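Local coordinates for BLUF domain-containing protein (Acinetobacter baumannii, PDB 6W6Z), which probably acts as a blue-light photoreceptor, sensing light through a flavin held in its BLUF domain, at residues A[20-25]-A[94-99]; A[87-92]-A[127-132]; A[108-113]-A[118-123]. All coordinates share one frame; numbering follows the deposited sequence.

Interaction 1: residues A[20-25]-A[94-99]; sequences QDLRDI and MKYVQR. With FMN (flavin mononucleotide), chain B.
Leu22 and Tyr96 carry the packing between helix 18-36 and strand 95-98, leucine methyls resting on a phenol oxygen. Both side chains point across the gap and cross at roughly a right angle. The forked end of the leucine meets the hydroxyl rather than the ring: Leu22 CD1 lies 3.5 Å from Tyr96 OH, and Leu22 CD2 lies 3.8 Å from the same oxygen. With CG anti to the backbone N (chi1 -175°), the tyrosine ring is carried out from the strand toward the helix, where it also packs on Leu26 and Arg30. Leu22 in turn reaches Phe49 of strand 48-54.

This is the ferredoxin-like core of a BLUF domain, with a helix laid over one face of the sheet and strand 95-98 added at its edge, parallel to strand 39-45.

No hydrogen bond joins the two segments; the one side-chain bond lies within 94-99. Tyr96 OH points at Gln98 OE1 as a donor would, but at 2.4 Å the bond is doubtfully short. The same amide oxygen, Gln98 OE1, is 4.2 Å from Leu22 CD1, at the margin of the packing.

Contacts with the flavin come from both segments. Ile25 uses both branches against the dimethylbenzene part: CD1 is 3.7 Å from the methyl C8M of FMN, and CG2 is 3.8 Å from its C6. Met94 approaches the pyrimidine part, its chain bent at chi2 and chi3 (47° and 54°) to bring CE within 3.5 Å of FMN O4. Met94 also touches Gln51 and Asn33, both hydrogen-bonded to the flavin.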
loop_
_atom_site.group_PDB
_atom_site.type_symbol
_atom_site.label_atom_id
_atom_site.label_comp_id
_atom_site.label_asym_id
_atom_site.label_seq_id
_atom_site.Cartn_x
_atom_site.Cartn_y
_atom_site.Cartn_z
ATOM N N GLN A 20 -7.538 -14.364 1.623
ATOM C CA GLN A 20 -6.281 -14.990 2.124
ATOM C C GLN A 20 -5.081 -14.187 1.596
ATOM O O GLN A 20 -4.091 -14.018 2.336
ATOM C CB GLN A 20 -6.176 -16.463 1.707
ATOM C CG GLN A 20 -5.002 -17.167 2.370
ATOM C CD GLN A 20 -4.870 -18.637 2.029
ATOM O OE1 GLN A 20 -5.540 -19.164 1.149
ATOM N NE2 GLN A 20 -3.972 -19.305 2.729
ATOM N N ASP A 21 -5.159 -13.707 0.364
ATOM C CA ASP A 21 -4.041 -12.921 -0.245
ATOM C C ASP A 21 -3.799 -11.634 0.542
ATOM O O ASP A 21 -2.653 -11.372 0.897
ATOM C CB ASP A 21 -4.277 -12.606 -1.718
ATOM C CG ASP A 21 -3.962 -13.747 -2.678
ATOM O OD1 ASP A 21 -3.431 -14.753 -2.216
ATOM O OD2 ASP A 21 -4.227 -13.573 -3.892
ATOM N N LEU A 22 -4.857 -10.901 0.876
ATOM C CA LEU A 22 -4.728 -9.634 1.645
ATOM C C LEU A 22 -4.155 -9.955 3.030
ATOM O O LEU A 22 -3.256 -9.243 3.460
ATOM C CB LEU A 22 -6.110 -8.974 1.751
ATOM C CG LEU A 22 -6.696 -8.463 0.428
ATOM C CD1 LEU A 22 -8.114 -7.971 0.637
ATOM C CD2 LEU A 22 -5.865 -7.333 -0.144
ATOM N N ARG A 23 -4.681 -10.970 3.721
ATOM C CA ARG A 23 -4.157 -11.331 5.064
ATOM C C ARG A 23 -2.687 -11.736 4.953
ATOM O O ARG A 23 -1.864 -11.271 5.782
ATOM C CB ARG A 23 -5.053 -12.405 5.684
ATOM C CG ARG A 23 -6.461 -11.921 5.973
ATOM C CD ARG A 23 -7.443 -13.041 6.312
ATOM N NE ARG A 23 -7.394 -13.422 7.703
ATOM C CZ ARG A 23 -8.096 -14.421 8.245
ATOM N NH1 ARG A 23 -7.944 -14.689 9.538
ATOM N NH2 ARG A 23 -8.985 -15.085 7.515
ATOM N N ASP A 24 -2.335 -12.531 3.955
ATOM C CA ASP A 24 -0.921 -12.973 3.708
ATOM C C ASP A 24 -0.001 -11.774 3.416
ATOM O O ASP A 24 1.103 -11.629 4.065
ATOM C CB ASP A 24 -0.841 -13.959 2.552
ATOM C CG ASP A 24 -1.272 -15.383 2.879
ATOM O OD1 ASP A 24 -1.414 -15.711 4.049
ATOM O OD2 ASP A 24 -1.472 -16.135 1.940
ATOM N N ILE A 25 -0.427 -10.887 2.528
ATOM C CA ILE A 25 0.374 -9.666 2.205
ATOM C C ILE A 25 0.654 -8.867 3.492
ATOM O O ILE A 25 1.800 -8.491 3.733
ATOM C CB ILE A 25 -0.352 -8.838 1.141
ATOM C CG1 ILE A 25 -0.376 -9.567 -0.213
ATOM C CG2 ILE A 25 0.258 -7.456 1.033
ATOM C CD1 ILE A 25 -1.326 -8.955 -1.218
ATOM N N MET A 94 2.928 -1.479 8.288
ATOM C CA MET A 94 2.098 -1.350 7.058
ATOM C C MET A 94 0.631 -1.171 7.429
ATOM O O MET A 94 -0.035 -2.178 7.736
ATOM C CB MET A 94 2.226 -2.582 6.168
ATOM C CG MET A 94 1.560 -2.390 4.814
ATOM S SD MET A 94 1.939 -0.833 3.942
ATOM C CE MET A 94 3.729 -0.907 3.959
ATOM N N LYS A 95 0.146 0.067 7.361
ATOM C CA LYS A 95 -1.264 0.404 7.610
ATOM C C LYS A 95 -2.066 -0.224 6.476
ATOM O O LYS A 95 -1.582 -0.241 5.354
ATOM C CB LYS A 95 -1.490 1.917 7.648
ATOM C CG LYS A 95 -2.875 2.349 8.081
ATOM C CD LYS A 95 -3.072 3.834 8.083
ATOM C CE LYS A 95 -4.324 4.258 8.804
ATOM N NZ LYS A 95 -4.463 5.725 8.839
ATOM N N TYR A 96 -3.261 -0.671 6.779
ATOM C CA TYR A 96 -4.208 -1.152 5.763
ATOM C C TYR A 96 -5.434 -0.258 5.768
ATOM O O TYR A 96 -6.082 -0.133 6.816
ATOM C CB TYR A 96 -4.576 -2.597 6.023
ATOM C CG TYR A 96 -5.444 -3.169 4.934
ATOM C CD1 TYR A 96 -5.029 -3.142 3.610
ATOM C CD2 TYR A 96 -6.674 -3.689 5.205
ATOM C CE1 TYR A 96 -5.801 -3.670 2.593
ATOM C CE2 TYR A 96 -7.456 -4.243 4.206
ATOM C CZ TYR A 96 -7.037 -4.193 2.889
ATOM O OH TYR A 96 -7.819 -4.720 1.898
ATOM N N VAL A 97 -5.777 0.266 4.591
ATOM C CA VAL A 97 -6.992 1.105 4.380
ATOM C C VAL A 97 -7.787 0.579 3.188
ATOM O O VAL A 97 -7.206 0.319 2.134
ATOM C CB VAL A 97 -6.577 2.569 4.169
ATOM C CG1 VAL A 97 -7.766 3.480 3.977
ATOM C CG2 VAL A 97 -5.713 3.050 5.298
ATOM N N GLN A 98 -9.099 0.463 3.336
ATOM C CA GLN A 98 -9.980 0.092 2.208
ATOM C C GLN A 98 -10.847 1.299 1.878
ATOM O O GLN A 98 -10.679 2.317 2.503
ATOM C CB GLN A 98 -10.801 -1.158 2.537
ATOM C CG GLN A 98 -9.922 -2.395 2.708
ATOM C CD GLN A 98 -10.705 -3.686 2.740
ATOM O OE1 GLN A 98 -10.165 -4.754 2.421
ATOM N NE2 GLN A 98 -11.963 -3.590 3.141
ATOM N N ARG A 99 -11.678 1.180 0.845
ATOM C CA ARG A 99 -12.625 2.232 0.411
ATOM C C ARG A 99 -13.472 2.705 1.603
ATOM O O ARG A 99 -14.020 1.869 2.372
ATOM C CB ARG A 99 -13.547 1.670 -0.671
ATOM C CG ARG A 99 -13.351 2.238 -2.056
ATOM C CD ARG A 99 -14.227 1.476 -3.023
ATOM N NE ARG A 99 -15.644 1.727 -2.852
ATOM C CZ ARG A 99 -16.575 1.217 -3.645
ATOM N NH1 ARG A 99 -16.211 0.394 -4.616
ATOM N NH2 ARG A 99 -17.856 1.480 -3.436
HETATM N N1 FMN B . 6.406 -7.335 1.564
HETATM C C2 FMN B . 7.012 -6.615 2.524
HETATM O O2 FMN B . 8.004 -7.146 3.118
HETATM N N3 FMN B . 6.684 -5.329 2.769
HETATM C C4 FMN B . 5.682 -4.700 2.133
HETATM O O4 FMN B . 5.355 -3.542 2.378
HETATM C C4A FMN B . 4.938 -5.442 1.123
HETATM N N5 FMN B . 3.927 -4.928 0.455
HETATM C C5A FMN B . 3.344 -5.676 -0.516
HETATM C C6 FMN B . 2.284 -5.119 -1.196
HETATM C C7 FMN B . 1.666 -5.815 -2.221
HETATM C C7M FMN B . 0.510 -5.157 -2.908
HETATM C C8 FMN B . 2.013 -7.218 -2.504
HETATM C C8M FMN B . 1.256 -7.948 -3.604
HETATM C C9 FMN B . 3.083 -7.770 -1.819
HETATM C C9A FMN B . 3.721 -7.054 -0.813
HETATM N N10 FMN B . 4.753 -7.602 -0.060
HETATM C C10 FMN B . 5.382 -6.810 0.880
HETATM C "C1'" FMN B . 5.236 -9.012 -0.240
HETATM C "C2'" FMN B . 6.465 -9.206 -1.099
HETATM O "O2'" FMN B . 6.091 -9.045 -2.476
HETATM C "C3'" FMN B . 6.990 -10.645 -0.855
HETATM O "O3'" FMN B . 5.930 -11.607 -0.890
HETATM C "C4'" FMN B . 7.606 -10.838 0.516
HETATM O "O4'" FMN B . 8.630 -9.840 0.732
HETATM C "C5'" FMN B . 8.260 -12.238 0.627
HETATM O "O5'" FMN B . 9.346 -12.440 -0.302
HETATM P P FMN B . 10.272 -13.802 -0.336
HETATM O O1P FMN B . 9.581 -14.659 -1.381
HETATM O O2P FMN B . 11.626 -13.242 -0.734
HETATM O O3P FMN B . 10.230 -14.424 1.048
#

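Interaction 2: residues A[87-92]-A[127-132]; sequences HSFQRW and FFLNEL
Phe89 and Leu132 bring the two backbones nearest, with their CA atoms 9.3 Å apart, where a loop folded into two overlapping type I beta turns, His87 to Gln90 and Phe89 to Trp92, faces helix 125-134. A single ring spans that gap. The CG of Phe89 stands beside its own backbone N (chi1 -70°), and from there the ring meets the helix with its far edge. Phe89 CZ comes 3.7 Å from Leu129 O. Phe89 CE1 lies 4.1 Å from Leu132 C; both backbone atoms lie near the ring plane, so the main chain of the helix lines the aromatic edge. Apolar contacts flank this approach. Phe89 CE2 touches Leu129 CD2 at 4.2 Å, the two side chains roughly perpendicular, while Phe89 CZ packs on Leu132 CB at 4.3 Å. No hydrogen bond joins the segments. The turn bearing the ring is fastened by the bond from Trp92 N to Phe89 O and, outside it, by Glu54, which accepts from Phe89 N and His87 ND1. Phe89 and Leu132 also meet on Val41 of strand 39-45, and Leu129 rests on Phe50 and Cys52 of strand 48-54. On its other flank, helix 125-134 is packed by helix 101-109, with Phe128 on Ile103 and edge-to-face with Tyr43 and Phe50 of the sheet.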
loop_
_atom_site.group_PDB
_atom_site.type_symbol
_atom_site.label_atom_id
_atom_site.label_comp_id
_atom_site.label_asym_id
_atom_site.label_seq_id
_atom_site.Cartn_x
_atom_site.Cartn_y
_atom_site.Cartn_z
ATOM N N HIS A 87 8.050 11.776 8.674
ATOM C CA HIS A 87 7.757 10.318 8.599
ATOM C C HIS A 87 6.249 10.092 8.819
ATOM O O HIS A 87 5.858 9.660 9.932
ATOM C CB HIS A 87 8.673 9.582 9.588
ATOM C CG HIS A 87 9.480 8.510 8.946
ATOM N ND1 HIS A 87 8.896 7.412 8.355
ATOM C CD2 HIS A 87 10.814 8.370 8.789
ATOM C CE1 HIS A 87 9.842 6.632 7.875
ATOM N NE2 HIS A 87 11.027 7.197 8.123
ATOM N N SER A 88 5.421 10.359 7.803
ATOM C CA SER A 88 3.937 10.461 7.929
ATOM C C SER A 88 3.320 9.155 8.441
ATOM O O SER A 88 2.268 9.217 9.089
ATOM C CB SER A 88 3.298 10.853 6.629
ATOM O OG SER A 88 3.611 12.202 6.310
ATOM N N PHE A 89 3.904 8.007 8.086
ATOM C CA PHE A 89 3.295 6.682 8.340
ATOM C C PHE A 89 4.131 5.904 9.359
ATOM O O PHE A 89 3.910 4.654 9.485
ATOM C CB PHE A 89 3.104 5.959 7.006
ATOM C CG PHE A 89 2.033 6.586 6.160
ATOM C CD1 PHE A 89 0.701 6.345 6.438
ATOM C CD2 PHE A 89 2.347 7.510 5.170
ATOM C CE1 PHE A 89 -0.298 6.967 5.707
ATOM C CE2 PHE A 89 1.348 8.112 4.423
ATOM C CZ PHE A 89 0.026 7.869 4.710
ATOM N N GLN A 90 5.005 6.606 10.103
ATOM C CA GLN A 90 5.805 6.088 11.246
ATOM C C GLN A 90 4.973 5.162 12.156
ATOM O O GLN A 90 5.535 4.193 12.655
ATOM C CB GLN A 90 6.332 7.263 12.097
ATOM N N ARG A 91 3.701 5.459 12.394
ATOM C CA ARG A 91 2.836 4.700 13.342
ATOM C C ARG A 91 2.589 3.252 12.873
ATOM O O ARG A 91 2.120 2.453 13.709
ATOM C CB ARG A 91 1.479 5.404 13.493
ATOM C CG ARG A 91 1.495 6.672 14.346
ATOM C CD ARG A 91 0.371 7.651 14.011
ATOM N NE ARG A 91 -0.910 7.088 14.399
ATOM C CZ ARG A 91 -2.104 7.589 14.103
ATOM N NH1 ARG A 91 -2.209 8.691 13.377
ATOM N NH2 ARG A 91 -3.199 6.968 14.529
ATOM N N TRP A 92 2.783 2.937 11.585
ATOM C CA TRP A 92 2.472 1.591 11.020
ATOM C C TRP A 92 3.614 1.014 10.193
ATOM O O TRP A 92 4.016 1.639 9.175
ATOM C CB TRP A 92 1.219 1.644 10.158
ATOM C CG TRP A 92 0.036 2.308 10.788
ATOM C CD1 TRP A 92 -0.951 1.702 11.491
ATOM C CD2 TRP A 92 -0.348 3.691 10.672
ATOM N NE1 TRP A 92 -1.884 2.615 11.876
ATOM C CE2 TRP A 92 -1.565 3.838 11.364
ATOM C CE3 TRP A 92 0.191 4.803 10.018
ATOM C CZ2 TRP A 92 -2.224 5.065 11.479
ATOM C CZ3 TRP A 92 -0.443 6.019 10.139
ATOM C CH2 TRP A 92 -1.635 6.149 10.860
ATOM N N PHE A 127 -3.663 15.062 -1.536
ATOM C CA PHE A 127 -4.959 14.761 -0.868
ATOM C C PHE A 127 -5.046 13.273 -0.523
ATOM O O PHE A 127 -5.531 12.961 0.576
ATOM C CB PHE A 127 -6.157 15.126 -1.743
ATOM N N PHE A 128 -4.616 12.385 -1.428
ATOM C CA PHE A 128 -4.826 10.926 -1.247
ATOM C C PHE A 128 -4.003 10.397 -0.078
ATOM O O PHE A 128 -4.589 9.646 0.731
ATOM C CB PHE A 128 -4.538 10.098 -2.490
ATOM C CG PHE A 128 -5.061 8.679 -2.414
ATOM C CD1 PHE A 128 -6.419 8.417 -2.274
ATOM C CD2 PHE A 128 -4.188 7.601 -2.516
ATOM C CE1 PHE A 128 -6.889 7.112 -2.237
ATOM C CE2 PHE A 128 -4.660 6.298 -2.485
ATOM C CZ PHE A 128 -6.012 6.058 -2.374
ATOM N N LEU A 129 -2.726 10.752 0.028
ATOM C CA LEU A 129 -1.920 10.327 1.188
ATOM C C LEU A 129 -2.560 10.859 2.477
ATOM O O LEU A 129 -2.614 10.105 3.480
ATOM C CB LEU A 129 -0.483 10.807 1.042
ATOM C CG LEU A 129 0.378 10.063 0.037
ATOM C CD1 LEU A 129 1.771 10.693 -0.036
ATOM C CD2 LEU A 129 0.485 8.582 0.388
ATOM N N ASN A 130 -3.057 12.098 2.471
ATOM C CA ASN A 130 -3.647 12.682 3.693
ATOM C C ASN A 130 -4.878 11.857 4.067
ATOM O O ASN A 130 -5.011 11.555 5.269
ATOM C CB ASN A 130 -3.929 14.180 3.573
ATOM C CG ASN A 130 -4.634 14.679 4.812
ATOM O OD1 ASN A 130 -4.013 14.848 5.866
ATOM N ND2 ASN A 130 -5.946 14.811 4.716
ATOM N N GLU A 131 -5.702 11.461 3.093
ATOM C CA GLU A 131 -6.904 10.620 3.332
ATOM C C GLU A 131 -6.464 9.278 3.909
ATOM O O GLU A 131 -7.137 8.775 4.816
ATOM C CB GLU A 131 -7.746 10.403 2.068
ATOM C CG GLU A 131 -8.534 11.622 1.621
ATOM C CD GLU A 131 -9.488 12.195 2.661
ATOM O OE1 GLU A 131 -9.492 13.443 2.828
ATOM O OE2 GLU A 131 -10.177 11.397 3.360
ATOM N N LEU A 132 -5.366 8.712 3.416
ATOM C CA LEU A 132 -4.871 7.392 3.921
ATOM C C LEU A 132 -4.335 7.551 5.345
ATOM O O LEU A 132 -4.509 6.611 6.142
ATOM C CB LEU A 132 -3.794 6.852 2.994
ATOM C CG LEU A 132 -4.230 6.453 1.582
ATOM C CD1 LEU A 132 -3.060 5.777 0.864
ATOM C CD2 LEU A 132 -5.437 5.528 1.605
#

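Interaction 3: residues A[108-113]-A[118-123]; sequences LNMGEN and LLLNQQ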
loop_
_atom_site.group_PDB
_atom_site.type_symbol
_atom_site.label_atom_id
_atom_site.label_comp_id
_atom_site.label_asym_id
_atom_site.label_seq_id
_atom_site.Cartn_x
_atom_site.Cartn_y
_atom_site.Cartn_z
ATOM N N LEU A 108 -14.961 10.771 -6.825
ATOM C CA LEU A 108 -16.174 11.232 -7.537
ATOM C C LEU A 108 -16.078 12.737 -7.815
ATOM O O LEU A 108 -16.532 13.162 -8.913
ATOM C CB LEU A 108 -17.423 10.906 -6.716
ATOM C CG LEU A 108 -17.800 9.434 -6.650
ATOM C CD1 LEU A 108 -18.810 9.215 -5.523
ATOM C CD2 LEU A 108 -18.358 8.925 -7.967
ATOM N N ASN A 109 -15.510 13.511 -6.880
ATOM C CA ASN A 109 -15.472 14.984 -7.024
ATOM C C ASN A 109 -14.514 15.363 -8.129
ATOM O O ASN A 109 -14.732 16.446 -8.688
ATOM C CB ASN A 109 -15.023 15.703 -5.755
ATOM C CG ASN A 109 -16.177 15.916 -4.812
ATOM O OD1 ASN A 109 -17.328 15.796 -5.210
ATOM N ND2 ASN A 109 -15.878 16.179 -3.553
ATOM N N MET A 110 -13.495 14.531 -8.413
ATOM C CA MET A 110 -12.568 14.845 -9.530
ATOM C C MET A 110 -12.942 14.084 -10.799
ATOM O O MET A 110 -12.162 14.161 -11.768
ATOM C CB MET A 110 -11.110 14.598 -9.146
ATOM C CG MET A 110 -10.746 13.170 -8.908
ATOM S SD MET A 110 -8.931 13.080 -8.720
ATOM C CE MET A 110 -8.772 11.342 -8.332
ATOM N N GLY A 111 -14.114 13.439 -10.823
ATOM C CA GLY A 111 -14.720 12.922 -12.067
ATOM C C GLY A 111 -14.413 11.460 -12.366
ATOM O O GLY A 111 -14.735 11.021 -13.468
ATOM N N GLU A 112 -13.860 10.712 -11.415
ATOM C CA GLU A 112 -13.681 9.247 -11.569
ATOM C C GLU A 112 -14.968 8.563 -11.115
ATOM O O GLU A 112 -15.611 9.043 -10.175
ATOM C CB GLU A 112 -12.464 8.781 -10.784
ATOM C CG GLU A 112 -11.177 9.474 -11.187
ATOM C CD GLU A 112 -10.840 9.468 -12.663
ATOM O OE1 GLU A 112 -10.107 10.354 -13.069
ATOM O OE2 GLU A 112 -11.282 8.575 -13.382
ATOM N N ASN A 113 -15.335 7.475 -11.767
ATOM C CA ASN A 113 -16.510 6.676 -11.355
ATOM C C ASN A 113 -16.051 5.295 -10.874
ATOM O O ASN A 113 -16.932 4.489 -10.604
ATOM C CB ASN A 113 -17.523 6.576 -12.493
ATOM C CG ASN A 113 -17.023 5.759 -13.660
ATOM O OD1 ASN A 113 -15.821 5.576 -13.822
ATOM N ND2 ASN A 113 -17.953 5.239 -14.447
ATOM N N LEU A 118 -4.993 3.217 -9.788
ATOM C CA LEU A 118 -4.239 3.411 -11.051
ATOM C C LEU A 118 -4.684 4.704 -11.759
ATOM O O LEU A 118 -3.920 5.162 -12.632
ATOM C CB LEU A 118 -4.420 2.181 -11.943
ATOM C CG LEU A 118 -3.644 0.948 -11.498
ATOM C CD1 LEU A 118 -4.163 -0.309 -12.187
ATOM C CD2 LEU A 118 -2.173 1.130 -11.771
ATOM N N LEU A 119 -5.866 5.247 -11.434
ATOM C CA LEU A 119 -6.395 6.516 -12.003
ATOM C C LEU A 119 -5.714 7.732 -11.358
ATOM O O LEU A 119 -5.974 8.840 -11.842
ATOM C CB LEU A 119 -7.899 6.623 -11.715
ATOM C CG LEU A 119 -8.793 5.519 -12.275
ATOM C CD1 LEU A 119 -10.174 5.596 -11.641
ATOM C CD2 LEU A 119 -8.887 5.609 -13.780
ATOM N N LEU A 120 -4.963 7.581 -10.271
ATOM C CA LEU A 120 -4.345 8.750 -9.571
ATOM C C LEU A 120 -3.111 9.251 -10.339
ATOM O O LEU A 120 -2.379 8.417 -10.937
ATOM C CB LEU A 120 -3.936 8.352 -8.149
ATOM C CG LEU A 120 -5.048 8.029 -7.151
ATOM C CD1 LEU A 120 -4.427 7.526 -5.860
ATOM C CD2 LEU A 120 -5.946 9.227 -6.890
ATOM N N ASN A 121 -2.862 10.566 -10.303
ATOM C CA ASN A 121 -1.592 11.177 -10.775
ATOM C C ASN A 121 -0.818 11.668 -9.544
ATOM O O ASN A 121 -1.348 11.625 -8.425
ATOM C CB ASN A 121 -1.849 12.229 -11.860
ATOM C CG ASN A 121 -2.584 13.463 -11.366
ATOM O OD1 ASN A 121 -2.273 13.982 -10.282
ATOM N ND2 ASN A 121 -3.552 13.942 -12.146
ATOM N N GLN A 122 0.416 12.109 -9.738
ATOM C CA GLN A 122 1.313 12.498 -8.622
ATOM C C GLN A 122 0.725 13.687 -7.842
ATOM O O GLN A 122 0.904 13.744 -6.607
ATOM C CB GLN A 122 2.703 12.797 -9.153
ATOM C CG GLN A 122 3.419 11.564 -9.685
ATOM C CD GLN A 122 3.152 11.279 -11.142
ATOM O OE1 GLN A 122 2.201 11.795 -11.744
ATOM N NE2 GLN A 122 3.970 10.399 -11.697
ATOM N N GLN A 123 0.030 14.598 -8.514
ATOM C CA GLN A 123 -0.572 15.779 -7.843
ATOM C C GLN A 123 -1.681 15.321 -6.886
ATOM O O GLN A 123 -1.837 15.938 -5.825
ATOM C CB GLN A 123 -1.102 16.787 -8.856
ATOM C CG GLN A 123 -0.013 17.419 -9.710
ATOM C CD GLN A 123 0.839 18.424 -8.954
ATOM O OE1 GLN A 123 0.516 18.856 -7.848
ATOM N NE2 GLN A 123 1.930 18.839 -9.576
#
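A Schellman motif ends helix 101-109, and from it Met110 and Glu112 turn their side chains to the connector that leads on to helix 125-134. Gly111, with a positive phi of 95°, is the C-prime residue. Its N bonds Leu108 O at 3.1 Å, and Glu112 N is paired with Phe107 O. Met110 and Glu112, on either side of the glycine in sequence, each find one leucine. The methionine holds CG between its backbone N and carbonyl carbon (chi1 67°) and runs extended beyond it, so that its terminal methyl CE reaches Leu120 CD2 at 3.8 Å, the one chain lying across the other. Glu112 and Leu119 instead run alongside each other, pointing opposite ways. The methyl Leu119 CD1 lies 3.6 Å from the carboxylate oxygen Glu112 OE2 and 4.0 Å from Glu112 CB, so that one methyl sits against the glutamate chain, which bends at chi2 round it. Behind them, Leu120 packs on Phe106 and Phe107, while Lys77 binds the carbonyl oxygen of Leu118. A glycine in left-handed backbone conformation, reversing the chain just beyond a helix, is the hallmark of Schellman C-capping.

Overall arrangement
Interactions 1 and 2, with centres 16 Å apart, lie on opposite faces of the mixed sheet, and they interleave along the chain in the order 20-25, 87-92, 94-99, 127-132. They touch where Lys95 NZ of the edge strand meets Leu132 O at 2.8 Å, a probable hydrogen bond. Interaction 3 falls between the two segments of interaction 2 in sequence; their centres are 18 Å apart, and Phe128 packs on Leu120. Interactions 1 and 3 do not touch, their centres 22 Å apart. Strand 95-98 lies between helix 18-36 with the flavin and helix 125-134, a position consistent with the part proposed for this strand in carrying the light signal in BLUF proteins.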